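Local coordinates for protein SusD homolog (Bacteroides thetaiotaomicron VPI-5482, PDB 3FDH) that probably binds glycans at the cell surface as an outer-membrane lipoprotein of the SusD/RagB type, helping to capture them for uptake, at residues Glu113-Ala117 against Tyr164-Ala168; Lys202-Met207 against Lys222-Val227; Val19-Leu25 against Ile91-Cys96; Asp40-Tyr44 against Thr74-Ser78. Where two conformers were deposited one is given. Residues are numbered along the deposited sequence.

Interaction 1: residues Glu113-Ala117 against Tyr164-Ala168; sequences EVMAA and YLDDA
Segments 113-117 and 164-168 are both regular α-helix, interior turns of helices 106-127 and 154-171, and they run antiparallel: their axes cross at -164° and approach to 8.2 Å. This is the close helix-on-helix packing of the TPR-like α-helical scaffold of SusD proteins. Register is set by E113 opposite Y164 (CA to CA 5.3 Å) and V114 opposite L165 (5.8 Å). Small residues allow the proximity. A116 CB sits over the Y164 ring, 3.8 Å from its centroid in a CH-pi contact; Y164 takes chi1 m. A117 CB reaches L165 CD2 at 3.7 Å and Y164 CB at 3.9 Å, while V114, chi1 t, brings CG2 to 3.5 Å from A168 CB. E113 (chi1 m, chi2 t) stretches along the partner helix, its OE1 hydrogen-bonded to N171; the Y164 hydroxyl is hydrogen-bonded to R90. Two like-charged carboxylates come close, E113 OE2 and D167 OD2 4.1 Å apart, and one water donates to both, 2.6 Å to E113 OE2 and 2.8 Å to D167 OD2.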
loop_
_atom_site.group_PDB
_atom_site.type_symbol
_atom_site.label_atom_id
_atom_site.label_comp_id
_atom_site.label_asym_id
_atom_site.label_seq_id
_atom_site.Cartn_x
_atom_site.Cartn_y
_atom_site.Cartn_z
ATOM N N GLU A 113 -6.520 -16.239 8.909
ATOM C CA GLU A 113 -5.404 -16.811 8.134
ATOM C C GLU A 113 -4.995 -15.827 7.048
ATOM O O GLU A 113 -3.810 -15.615 6.783
ATOM C CB GLU A 113 -5.770 -18.187 7.557
ATOM C CG GLU A 113 -5.674 -19.266 8.635
ATOM C CD GLU A 113 -6.382 -20.584 8.318
ATOM O OE1 GLU A 113 -7.300 -20.595 7.482
ATOM O OE2 GLU A 113 -6.042 -21.608 8.969
ATOM N N VAL A 114 -5.989 -15.170 6.488
ATOM C CA VAL A 114 -5.744 -14.128 5.492
ATOM C C VAL A 114 -5.009 -12.934 6.156
ATOM O O VAL A 114 -4.067 -12.358 5.612
ATOM C CB VAL A 114 -7.060 -13.660 4.805
ATOM C CG1 VAL A 114 -6.809 -12.377 3.916
ATOM C CG2 VAL A 114 -7.665 -14.801 3.975
HETATM N N MSE A 115 -5.418 -12.578 7.363
HETATM C CA MSE A 115 -4.758 -11.440 8.013
HETATM C C MSE A 115 -3.359 -11.826 8.420
HETATM O O MSE A 115 -2.468 -10.979 8.471
HETATM C CB MSE A 115 -5.514 -10.936 9.241
HETATM C CG MSE A 115 -6.881 -10.348 8.965
HETATM SE SE MSE A 115 -6.629 -8.611 8.209
HETATM C CE MSE A 115 -6.834 -8.938 6.352
ATOM N N ALA A 116 -3.167 -13.106 8.702
ATOM C CA ALA A 116 -1.830 -13.588 9.133
ATOM C C ALA A 116 -0.894 -13.461 7.921
ATOM O O ALA A 116 0.241 -13.014 8.024
ATOM C CB ALA A 116 -1.884 -15.019 9.629
ATOM N N ALA A 117 -1.417 -13.867 6.773
ATOM C CA ALA A 117 -0.665 -13.839 5.530
ATOM C C ALA A 117 -0.286 -12.413 5.217
ATOM O O ALA A 117 0.839 -12.112 4.828
ATOM C CB ALA A 117 -1.492 -14.435 4.370
ATOM N N TYR A 164 -0.706 -19.929 4.409
ATOM C CA TYR A 164 -1.820 -19.313 5.114
ATOM C C TYR A 164 -2.997 -19.064 4.186
ATOM O O TYR A 164 -4.160 -19.252 4.554
ATOM C CB TYR A 164 -1.440 -18.009 5.812
ATOM C CG TYR A 164 -0.866 -18.189 7.211
ATOM C CD1 TYR A 164 -1.489 -18.992 8.139
ATOM C CD2 TYR A 164 0.258 -17.480 7.617
ATOM C CE1 TYR A 164 -0.971 -19.134 9.415
ATOM C CE2 TYR A 164 0.779 -17.609 8.898
ATOM C CZ TYR A 164 0.166 -18.432 9.787
ATOM O OH TYR A 164 0.694 -18.570 11.061
ATOM N N LEU A 165 -2.691 -18.642 2.968
ATOM C CA LEU A 165 -3.735 -18.286 1.993
ATOM C C LEU A 165 -4.433 -19.558 1.532
ATOM O O LEU A 165 -5.654 -19.608 1.402
ATOM C CB LEU A 165 -3.173 -17.489 0.802
ATOM C CG LEU A 165 -2.743 -16.043 1.145
ATOM C CD1 LEU A 165 -2.083 -15.337 -0.037
ATOM C CD2 LEU A 165 -3.955 -15.248 1.686
ATOM N N ASP A 166 -3.659 -20.612 1.368
ATOM C CA ASP A 166 -4.258 -21.884 0.939
ATOM C C ASP A 166 -5.166 -22.400 2.035
ATOM O O ASP A 166 -6.264 -22.897 1.778
ATOM C CB ASP A 166 -3.196 -22.900 0.560
ATOM C CG ASP A 166 -2.529 -22.578 -0.757
ATOM O OD1 ASP A 166 -3.122 -21.853 -1.594
ATOM O OD2 ASP A 166 -1.402 -23.075 -0.943
ATOM N N ASP A 167 -4.716 -22.248 3.273
ATOM C CA ASP A 167 -5.511 -22.698 4.432
ATOM C C ASP A 167 -6.801 -21.914 4.439
ATOM O O ASP A 167 -7.889 -22.444 4.608
ATOM C CB ASP A 167 -4.797 -22.429 5.747
ATOM C CG ASP A 167 -3.613 -23.345 5.987
ATOM O OD1 ASP A 167 -3.459 -24.341 5.257
ATOM O OD2 ASP A 167 -2.830 -23.062 6.924
ATOM N N ALA A 168 -6.630 -20.613 4.283
ATOM C CA ALA A 168 -7.762 -19.688 4.229
ATOM C C ALA A 168 -8.789 -20.063 3.158
ATOM O O ALA A 168 -10.010 -20.052 3.388
ATOM C CB ALA A 168 -7.270 -18.252 3.984
HETATM O O HOH W 1 -3.459 -21.714 9.269
#

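Interaction 2: residues Lys202-Met207 against Lys222-Val227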
loop_
_atom_site.group_PDB
_atom_site.type_symbol
_atom_site.label_atom_id
_atom_site.label_comp_id
_atom_site.label_asym_id
_atom_site.label_seq_id
_atom_site.Cartn_x
_atom_site.Cartn_y
_atom_site.Cartn_z
ATOM N N LYS A 202 -3.028 -13.837 -3.552
ATOM C CA LYS A 202 -2.219 -14.803 -4.263
ATOM C C LYS A 202 -1.682 -14.192 -5.546
ATOM O O LYS A 202 -0.571 -14.456 -5.959
ATOM C CB LYS A 202 -2.966 -16.119 -4.556
ATOM C CG LYS A 202 -3.090 -16.993 -3.282
ATOM C CD LYS A 202 -3.523 -18.426 -3.513
ATOM C CE LYS A 202 -2.390 -19.246 -4.023
ATOM N NZ LYS A 202 -2.705 -20.683 -4.059
ATOM N N ALA A 203 -2.458 -13.346 -6.173
ATOM C CA ALA A 203 -1.995 -12.694 -7.398
ATOM C C ALA A 203 -0.889 -11.717 -7.036
ATOM O O ALA A 203 0.195 -11.709 -7.636
ATOM C CB ALA A 203 -3.129 -11.998 -8.108
ATOM N N ARG A 204 -1.151 -10.884 -6.029
ATOM C CA ARG A 204 -0.166 -9.867 -5.618
ATOM C C ARG A 204 1.159 -10.503 -5.286
ATOM O O ARG A 204 2.235 -10.046 -5.689
ATOM C CB ARG A 204 -0.663 -9.092 -4.385
ATOM C CG ARG A 204 0.403 -8.214 -3.717
ATOM C CD ARG A 204 -0.122 -7.585 -2.406
ATOM N NE ARG A 204 -1.003 -6.414 -2.584
ATOM C CZ ARG A 204 -1.442 -5.684 -1.563
ATOM N NH1 ARG A 204 -1.123 -6.016 -0.318
ATOM N NH2 ARG A 204 -2.161 -4.612 -1.769
ATOM N N TYR A 205 1.082 -11.596 -4.559
ATOM C CA TYR A 205 2.298 -12.247 -4.017
ATOM C C TYR A 205 3.016 -13.111 -5.042
ATOM O O TYR A 205 4.224 -13.287 -4.973
ATOM C CB TYR A 205 2.012 -13.051 -2.748
ATOM C CG TYR A 205 1.390 -12.231 -1.625
ATOM C CD1 TYR A 205 1.828 -10.939 -1.331
ATOM C CD2 TYR A 205 0.406 -12.779 -0.817
ATOM C CE1 TYR A 205 1.246 -10.213 -0.296
ATOM C CE2 TYR A 205 -0.164 -12.071 0.235
ATOM C CZ TYR A 205 0.236 -10.793 0.484
ATOM O OH TYR A 205 -0.371 -10.118 1.523
ATOM N N THR A 206 2.255 -13.623 -6.006
ATOM C CA THR A 206 2.853 -14.377 -7.101
ATOM C C THR A 206 3.700 -13.425 -7.947
ATOM O O THR A 206 4.873 -13.704 -8.279
ATOM C CB THR A 206 1.799 -15.127 -7.940
ATOM O OG1 THR A 206 1.132 -16.082 -7.089
ATOM C CG2 THR A 206 2.463 -15.851 -9.142
HETATM N N MSE A 207 3.120 -12.283 -8.277
HETATM C CA MSE A 207 3.858 -11.303 -9.082
HETATM C C MSE A 207 5.032 -10.764 -8.276
HETATM O O MSE A 207 6.105 -10.468 -8.813
HETATM C CB MSE A 207 2.950 -10.168 -9.549
HETATM C CG MSE A 207 3.672 -9.240 -10.506
HETATM SE SE MSE A 207 3.983 -10.032 -12.200
HETATM C CE MSE A 207 2.194 -9.729 -12.660
ATOM N N LYS A 222 -0.806 -17.970 -13.612
ATOM C CA LYS A 222 -1.386 -18.133 -12.283
ATOM C C LYS A 222 -2.021 -16.826 -11.845
ATOM O O LYS A 222 -3.122 -16.795 -11.304
ATOM C CB LYS A 222 -0.339 -18.584 -11.272
ATOM C CG LYS A 222 -0.055 -20.072 -11.375
ATOM C CD LYS A 222 1.199 -20.487 -10.687
ATOM C CE LYS A 222 1.209 -20.096 -9.237
ATOM N NZ LYS A 222 2.618 -20.121 -8.714
ATOM N N VAL A 223 -1.318 -15.736 -12.086
ATOM C CA VAL A 223 -1.807 -14.420 -11.685
ATOM C C VAL A 223 -3.153 -14.211 -12.366
ATOM O O VAL A 223 -4.139 -13.893 -11.728
ATOM C CB VAL A 223 -0.826 -13.255 -12.048
ATOM C CG1 VAL A 223 -1.526 -11.893 -11.910
ATOM C CG2 VAL A 223 0.462 -13.327 -11.189
ATOM N N LEU A 224 -3.211 -14.506 -13.655
ATOM C CA LEU A 224 -4.493 -14.335 -14.401
ATOM C C LEU A 224 -5.629 -15.198 -13.857
ATOM O O LEU A 224 -6.814 -14.790 -13.816
ATOM C CB LEU A 224 -4.324 -14.638 -15.892
ATOM C CG LEU A 224 -3.445 -13.666 -16.643
ATOM C CD1 LEU A 224 -3.374 -14.126 -18.108
ATOM C CD2 LEU A 224 -4.008 -12.244 -16.491
ATOM N N ASP A 225 -5.272 -16.405 -13.453
ATOM C CA ASP A 225 -6.256 -17.327 -12.884
ATOM C C ASP A 225 -6.764 -16.800 -11.538
ATOM O O ASP A 225 -7.964 -16.766 -11.284
ATOM C CB ASP A 225 -5.631 -18.715 -12.713
ATOM C CG ASP A 225 -6.582 -19.730 -12.113
ATOM O OD1 ASP A 225 -7.747 -19.831 -12.539
ATOM O OD2 ASP A 225 -6.125 -20.472 -11.232
ATOM N N TYR A 226 -5.828 -16.386 -10.703
ATOM C CA TYR A 226 -6.155 -15.865 -9.369
ATOM C C TYR A 226 -7.018 -14.611 -9.508
ATOM O O TYR A 226 -7.968 -14.423 -8.772
ATOM C CB TYR A 226 -4.907 -15.525 -8.558
ATOM C CG TYR A 226 -4.015 -16.715 -8.288
ATOM C CD1 TYR A 226 -4.542 -17.992 -8.160
ATOM C CD2 TYR A 226 -2.652 -16.556 -8.115
ATOM C CE1 TYR A 226 -3.720 -19.079 -7.924
ATOM C CE2 TYR A 226 -1.832 -17.654 -7.859
ATOM C CZ TYR A 226 -2.367 -18.889 -7.763
ATOM O OH TYR A 226 -1.522 -19.948 -7.504
ATOM N N VAL A 227 -6.667 -13.758 -10.458
ATOM C CA VAL A 227 -7.470 -12.558 -10.715
ATOM C C VAL A 227 -8.888 -12.940 -11.070
ATOM O O VAL A 227 -9.853 -12.280 -10.671
ATOM C CB VAL A 227 -6.891 -11.687 -11.865
ATOM C CG1 VAL A 227 -7.897 -10.675 -12.344
ATOM C CG2 VAL A 227 -5.599 -10.992 -11.433
#
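The small A203 lies where the two segments come closest, which is consistent with their tight packing. The walk begins at K202, whose CB lies over the face of the Y226 ring, 3.9 Å from the centroid in a CH-pi contact; its ammonium group turns to a salt bridge with D166 of helix 154-171. A203 follows at the point of closest backbone approach, its CA 4.6 Å from that of V223. Its methyl is met by Y226 CB at 4.0 Å from A203 CB, by V223 CG1 at 4.1 Å and by V227 CG2 at 4.3 Å. R204 points away, to a salt bridge with E337, and the end of Y205 leads away onto helices 154-171 and 106-127. T206 returns to the interface. Its chi1 of -62° lets OG1 donate to K202 O one turn back, at 2.6 Å, and places OG1 3.4 Å from Y226 CE2 at the ring edge, while T206 CG2 packs on V223 CG2 at 3.8 Å. M207, modelled as selenomethionine, closes the row with CE 4.3 Å from V223 CG2. The axes of 202-207 and 222-227 approach to 8.6 Å at 166°; their parent helices 191-208 and 216-228 form an antiparallel helical hairpin, the repeating unit of TPR-like folds such as the one on which SusD-family proteins are built.

Interaction 3: residues Val19-Leu25 against Ile91-Cys96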
loop_
_atom_site.group_PDB
_atom_site.type_symbol
_atom_site.label_atom_id
_atom_site.label_comp_id
_atom_site.label_asym_id
_atom_site.label_seq_id
_atom_site.Cartn_x
_atom_site.Cartn_y
_atom_site.Cartn_z
ATOM N N VAL A 19 -10.275 -14.214 25.010
ATOM C CA VAL A 19 -11.497 -13.663 24.446
ATOM C C VAL A 19 -11.875 -14.411 23.184
ATOM O O VAL A 19 -11.023 -15.054 22.554
ATOM C CB VAL A 19 -11.429 -12.121 24.222
ATOM C CG1 VAL A 19 -11.015 -11.414 25.514
ATOM C CG2 VAL A 19 -10.513 -11.759 23.115
ATOM N N ALA A 20 -13.159 -14.352 22.842
ATOM C CA ALA A 20 -13.683 -15.018 21.633
ATOM C C ALA A 20 -12.976 -14.491 20.387
ATOM O O ALA A 20 -12.731 -13.291 20.239
ATOM C CB ALA A 20 -15.214 -14.856 21.510
ATOM N N SER A 21 -12.651 -15.413 19.493
ATOM C CA SER A 21 -11.869 -15.075 18.291
ATOM C C SER A 21 -12.425 -13.926 17.494
ATOM O O SER A 21 -11.680 -13.142 16.937
ATOM C CB SER A 21 -11.722 -16.276 17.358
ATOM O OG SER A 21 -10.861 -17.245 17.912
ATOM N N ARG A 22 -13.740 -13.823 17.435
ATOM C CA ARG A 22 -14.362 -12.758 16.645
ATOM C C ARG A 22 -13.952 -11.377 17.141
ATOM O O ARG A 22 -13.702 -10.467 16.351
ATOM C CB ARG A 22 -15.884 -12.905 16.578
ATOM C CG ARG A 22 -16.630 -12.799 17.880
ATOM C CD ARG A 22 -18.045 -13.241 17.667
ATOM N NE ARG A 22 -18.880 -13.081 18.846
ATOM C CZ ARG A 22 -19.027 -13.994 19.805
ATOM N NH1 ARG A 22 -18.386 -15.165 19.764
ATOM N NH2 ARG A 22 -19.831 -13.720 20.821
ATOM N N PHE A 23 -13.832 -11.244 18.447
ATOM C CA PHE A 23 -13.456 -9.954 19.032
ATOM C C PHE A 23 -11.988 -9.640 18.731
ATOM O O PHE A 23 -11.576 -8.478 18.537
ATOM C CB PHE A 23 -13.763 -9.930 20.532
ATOM C CG PHE A 23 -15.227 -10.154 20.839
ATOM C CD1 PHE A 23 -16.188 -9.365 20.233
ATOM C CD2 PHE A 23 -15.642 -11.180 21.693
ATOM C CE1 PHE A 23 -17.545 -9.584 20.502
ATOM C CE2 PHE A 23 -16.973 -11.377 21.958
ATOM C CZ PHE A 23 -17.919 -10.594 21.361
ATOM N N ILE A 24 -11.193 -10.691 18.660
ATOM C CA ILE A 24 -9.779 -10.506 18.356
ATOM C C ILE A 24 -9.683 -10.071 16.890
ATOM O O ILE A 24 -8.904 -9.179 16.522
ATOM C CB ILE A 24 -8.933 -11.784 18.586
ATOM C CG1 ILE A 24 -9.085 -12.303 20.023
ATOM C CG2 ILE A 24 -7.455 -11.494 18.289
ATOM C CD1 ILE A 24 -8.446 -13.675 20.263
ATOM N N LEU A 25 -10.517 -10.682 16.061
ATOM C CA LEU A 25 -10.467 -10.404 14.622
ATOM C C LEU A 25 -10.796 -8.952 14.356
ATOM O O LEU A 25 -10.255 -8.323 13.450
ATOM C CB LEU A 25 -11.434 -11.304 13.848
ATOM C CG LEU A 25 -11.399 -11.215 12.333
ATOM C CD1 LEU A 25 -9.993 -11.755 11.848
ATOM C CD2 LEU A 25 -12.596 -11.932 11.690
ATOM N N ILE A 91 -3.423 -16.446 17.358
ATOM C CA ILE A 91 -4.204 -16.848 18.550
ATOM C C ILE A 91 -5.588 -17.280 18.068
ATOM O O ILE A 91 -6.126 -18.294 18.502
ATOM C CB ILE A 91 -4.283 -15.732 19.610
ATOM C CG1 ILE A 91 -2.926 -15.593 20.322
ATOM C CG2 ILE A 91 -5.362 -16.033 20.630
ATOM C CD1 ILE A 91 -2.769 -14.322 21.159
ATOM N N ILE A 92 -6.137 -16.540 17.114
ATOM C CA ILE A 92 -7.451 -16.873 16.572
ATOM C C ILE A 92 -7.384 -18.253 15.915
ATOM O O ILE A 92 -8.253 -19.115 16.089
ATOM C CB ILE A 92 -7.899 -15.871 15.494
ATOM C CG1 ILE A 92 -8.162 -14.473 16.107
ATOM C CG2 ILE A 92 -9.137 -16.407 14.801
ATOM C CD1 ILE A 92 -8.462 -13.337 15.069
ATOM N N ILE A 93 -6.307 -18.452 15.176
ATOM C CA ILE A 93 -6.153 -19.667 14.375
ATOM C C ILE A 93 -6.114 -20.852 15.302
ATOM O O ILE A 93 -6.732 -21.884 15.050
ATOM C CB ILE A 93 -4.914 -19.623 13.463
ATOM C CG1 ILE A 93 -5.067 -18.492 12.430
ATOM C CG2 ILE A 93 -4.714 -20.998 12.832
ATOM C CD1 ILE A 93 -3.861 -18.228 11.581
ATOM N N ASP A 94 -5.420 -20.673 16.410
ATOM C CA ASP A 94 -5.336 -21.727 17.421
ATOM C C ASP A 94 -6.660 -21.913 18.141
ATOM O O ASP A 94 -7.126 -23.028 18.330
ATOM C CB ASP A 94 -4.242 -21.475 18.452
ATOM C CG ASP A 94 -2.848 -21.736 17.899
ATOM O OD1 ASP A 94 -2.722 -22.262 16.764
ATOM O OD2 ASP A 94 -1.879 -21.414 18.619
ATOM N N GLN A 95 -7.267 -20.806 18.529
ATOM C CA GLN A 95 -8.550 -20.891 19.253
ATOM C C GLN A 95 -9.626 -21.546 18.402
ATOM O O GLN A 95 -10.523 -22.196 18.929
ATOM C CB GLN A 95 -9.028 -19.527 19.741
ATOM C CG GLN A 95 -8.209 -19.016 20.905
ATOM C CD GLN A 95 -8.724 -17.711 21.496
ATOM O OE1 GLN A 95 -9.779 -17.200 21.125
ATOM N NE2 GLN A 95 -7.963 -17.166 22.404
ATOM N N CYS A 96 -9.476 -21.438 17.081
ATOM C CA CYS A 96 -10.509 -21.923 16.151
ATOM C C CYS A 96 -10.267 -23.346 15.716
ATOM O O CYS A 96 -11.079 -23.943 14.997
ATOM C CB CYS A 96 -10.632 -21.027 14.934
ATOM S SG CYS A 96 -11.409 -19.495 15.311
#
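I92 makes the largest single contribution to the contact, and its conformation explains how. With chi1 m and chi2 t, a side chain that leaves its CA sideways extends toward the opposite helix: CD1 reaches L25 CB at 3.8 Å and L25 N at 3.5 Å, CG1 lies 3.7 Å from I24 CB, and CG2 touches S21 CB at 3.6 Å. I24 shares the m,t rotamer and sends its own CD1 to I91 CG2 at 3.9 Å. The frame is an antiparallel pair from the α-helical SusD scaffold, the first turn of helix 21-37 against the last turn of helix 76-95, with axes 9.6 Å apart and crossing at -162°; A20 holds the N-cap position. S21 takes chi1 m; S21 OG lies 3.5 Å from C96 SG and is hydrogen-bonded to D102, in the loop after helix 76-95. Q95 extends (chi2 t), its amide beside the lead-in to helix 21-37, near V19 and S21. Helix 106-127 covers L25 and I92 through M111 and A112.

Interaction 4: residues Asp40-Tyr44 against Thr74-Ser78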
loop_
_atom_site.group_PDB
_atom_site.type_symbol
_atom_site.label_atom_id
_atom_site.label_comp_id
_atom_site.label_asym_id
_atom_site.label_seq_id
_atom_site.Cartn_x
_atom_site.Cartn_y
_atom_site.Cartn_z
ATOM N N ASP A 40 2.612 4.261 9.449
ATOM C CA ASP A 40 3.940 4.798 9.125
ATOM C C ASP A 40 4.578 4.140 7.919
ATOM O O ASP A 40 5.265 4.783 7.195
ATOM C CB ASP A 40 4.932 4.633 10.279
ATOM C CG ASP A 40 4.567 5.420 11.542
ATOM O OD1 ASP A 40 3.790 6.375 11.459
ATOM O OD2 ASP A 40 5.087 5.046 12.629
ATOM N N ILE A 41 4.333 2.858 7.698
ATOM C CA ILE A 41 4.936 2.174 6.540
ATOM C C ILE A 41 4.545 2.931 5.273
ATOM O O ILE A 41 5.381 3.226 4.414
ATOM C CB ILE A 41 4.481 0.706 6.417
ATOM C CG1 ILE A 41 5.003 -0.126 7.593
ATOM C CG2 ILE A 41 5.009 0.074 5.124
ATOM C CD1 ILE A 41 6.459 -0.073 7.760
ATOM N N ASN A 42 3.268 3.292 5.217
ATOM C CA ASN A 42 2.652 3.973 4.061
ATOM C C ASN A 42 3.104 5.424 3.992
ATOM O O ASN A 42 3.341 5.987 2.916
ATOM C CB ASN A 42 1.121 3.942 4.121
ATOM C CG ASN A 42 0.445 4.605 2.910
ATOM O OD1 ASN A 42 0.461 4.043 1.801
ATOM N ND2 ASN A 42 -0.268 5.740 3.138
ATOM N N THR A 43 3.217 6.009 5.176
ATOM C CA THR A 43 3.620 7.404 5.293
ATOM C C THR A 43 5.002 7.642 4.683
ATOM O O THR A 43 5.210 8.559 3.855
ATOM C CB THR A 43 3.486 7.872 6.761
ATOM O OG1 THR A 43 2.065 7.811 7.096
ATOM C CG2 THR A 43 4.047 9.325 6.922
ATOM N N TYR A 44 5.934 6.793 5.082
ATOM C CA TYR A 44 7.317 6.892 4.603
ATOM C C TYR A 44 7.426 6.467 3.152
ATOM O O TYR A 44 8.125 7.092 2.349
ATOM C CB TYR A 44 8.282 6.153 5.527
ATOM C CG TYR A 44 8.549 6.866 6.821
ATOM C CD1 TYR A 44 7.563 6.966 7.822
ATOM C CD2 TYR A 44 9.789 7.422 7.086
ATOM C CE1 TYR A 44 7.831 7.617 9.045
ATOM C CE2 TYR A 44 10.067 8.095 8.296
ATOM C CZ TYR A 44 9.092 8.175 9.275
ATOM O OH TYR A 44 9.407 8.826 10.456
ATOM N N THR A 74 13.064 4.211 13.727
ATOM C CA THR A 74 12.105 4.804 12.830
ATOM C C THR A 74 10.836 4.020 12.650
ATOM O O THR A 74 9.739 4.604 12.643
ATOM C CB THR A 74 12.761 5.080 11.496
ATOM O OG1 THR A 74 13.889 5.922 11.731
ATOM C CG2 THR A 74 11.826 5.724 10.567
ATOM N N PHE A 75 10.979 2.719 12.446
ATOM C CA PHE A 75 9.794 1.863 12.207
ATOM C C PHE A 75 9.561 0.915 13.334
ATOM O O PHE A 75 8.911 -0.094 13.163
ATOM C CB PHE A 75 9.937 1.101 10.898
ATOM C CG PHE A 75 10.028 2.031 9.704
ATOM C CD1 PHE A 75 8.912 2.727 9.315
ATOM C CD2 PHE A 75 11.236 2.258 9.039
ATOM C CE1 PHE A 75 8.957 3.605 8.279
ATOM C CE2 PHE A 75 11.306 3.158 7.995
ATOM C CZ PHE A 75 10.164 3.837 7.611
ATOM N N ASN A 76 10.086 1.251 14.499
ATOM C CA ASN A 76 9.914 0.366 15.668
ATOM C C ASN A 76 8.456 0.123 16.015
ATOM O O ASN A 76 8.022 -1.007 16.259
ATOM C CB ASN A 76 10.628 0.882 16.903
ATOM C CG ASN A 76 10.790 -0.205 17.952
ATOM O OD1 ASN A 76 11.219 -1.309 17.641
ATOM N ND2 ASN A 76 10.417 0.093 19.186
ATOM N N ASN A 77 7.681 1.196 16.023
ATOM C CA ASN A 77 6.256 1.081 16.320
ATOM C C ASN A 77 5.515 0.230 15.296
ATOM O O ASN A 77 4.712 -0.650 15.651
ATOM C CB ASN A 77 5.584 2.443 16.403
ATOM C CG ASN A 77 5.925 3.187 17.664
ATOM O OD1 ASN A 77 6.372 2.602 18.653
ATOM N ND2 ASN A 77 5.709 4.505 17.642
ATOM N N SER A 78 5.800 0.491 14.020
ATOM C CA SER A 78 5.165 -0.245 12.936
ATOM C C SER A 78 5.508 -1.705 13.030
ATOM O O SER A 78 4.678 -2.574 12.879
ATOM C CB SER A 78 5.614 0.260 11.583
ATOM O OG SER A 78 5.131 1.570 11.407
HETATM O O HOH W 2 6.915 3.209 13.238
HETATM O O HOH W 3 2.361 2.417 12.067
HETATM O O HOH W 4 4.370 5.394 15.144
HETATM O O HOH W 5 8.817 7.106 13.108
#
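Polar groups at an interface can be linked by water as well as by direct bonds, and the start of helix 76-95 illustrates this. T74 CG2 lies 3.7 Å from Y44 CE2, and T74 O accepts from water 5 at 2.7 Å, a water that also donates to Y44 OH at 3.2 Å. Both side-chain hydroxyls turn to E68, Y44 OH to its carboxylate and T74 OG1 to its carbonyl. F75, at the N-cap position, drives its edge into the face of Y44 in a T-shaped stack, with centroids 4.8 Å apart and planes at 72°; F75 CZ comes 3.5 Å from Y44 CG, and I41 CD1 packs 4.0 Å from F75 CD1. Y464 stacks on the F75 ring from outside the pair. N77 is joined through water 4, which accepts from N77 ND2 at 3.0 Å and donates to D40 OD2 at 2.6 Å. S78 CB meets I41 CD1 at 3.9 Å, and S78 N donates to water 2 at 3.0 Å. Water 3 accepts from D40 N at 3.2 Å and lies 3.0 Å from S78 OG. The chemistry implies a divided contact, aromatic and apolar packing beside a water-bridged polar seam around D40 and T74 O.

Traced from the N terminus, the chain opens with helix 21-37, which is followed, after a short break, by helix 40-48. Interaction 4 joins the latter to the start of helix 76-95, and interaction 3 joins helix 21-37 to that helix's far end, so the shorter loop of interaction 4 sits within the longer one of interaction 3, with centres 26 Å apart. Interaction 1 then closes helices 106-127 and 154-171, and interaction 2 the next pair, in series. Interactions 3 and 1 touch where I93 packs on E113 and Y164, interactions 1 and 2 where D166 forms a salt bridge with K202. Interactions 3, 1 and 2 thus make one continuous helical stack.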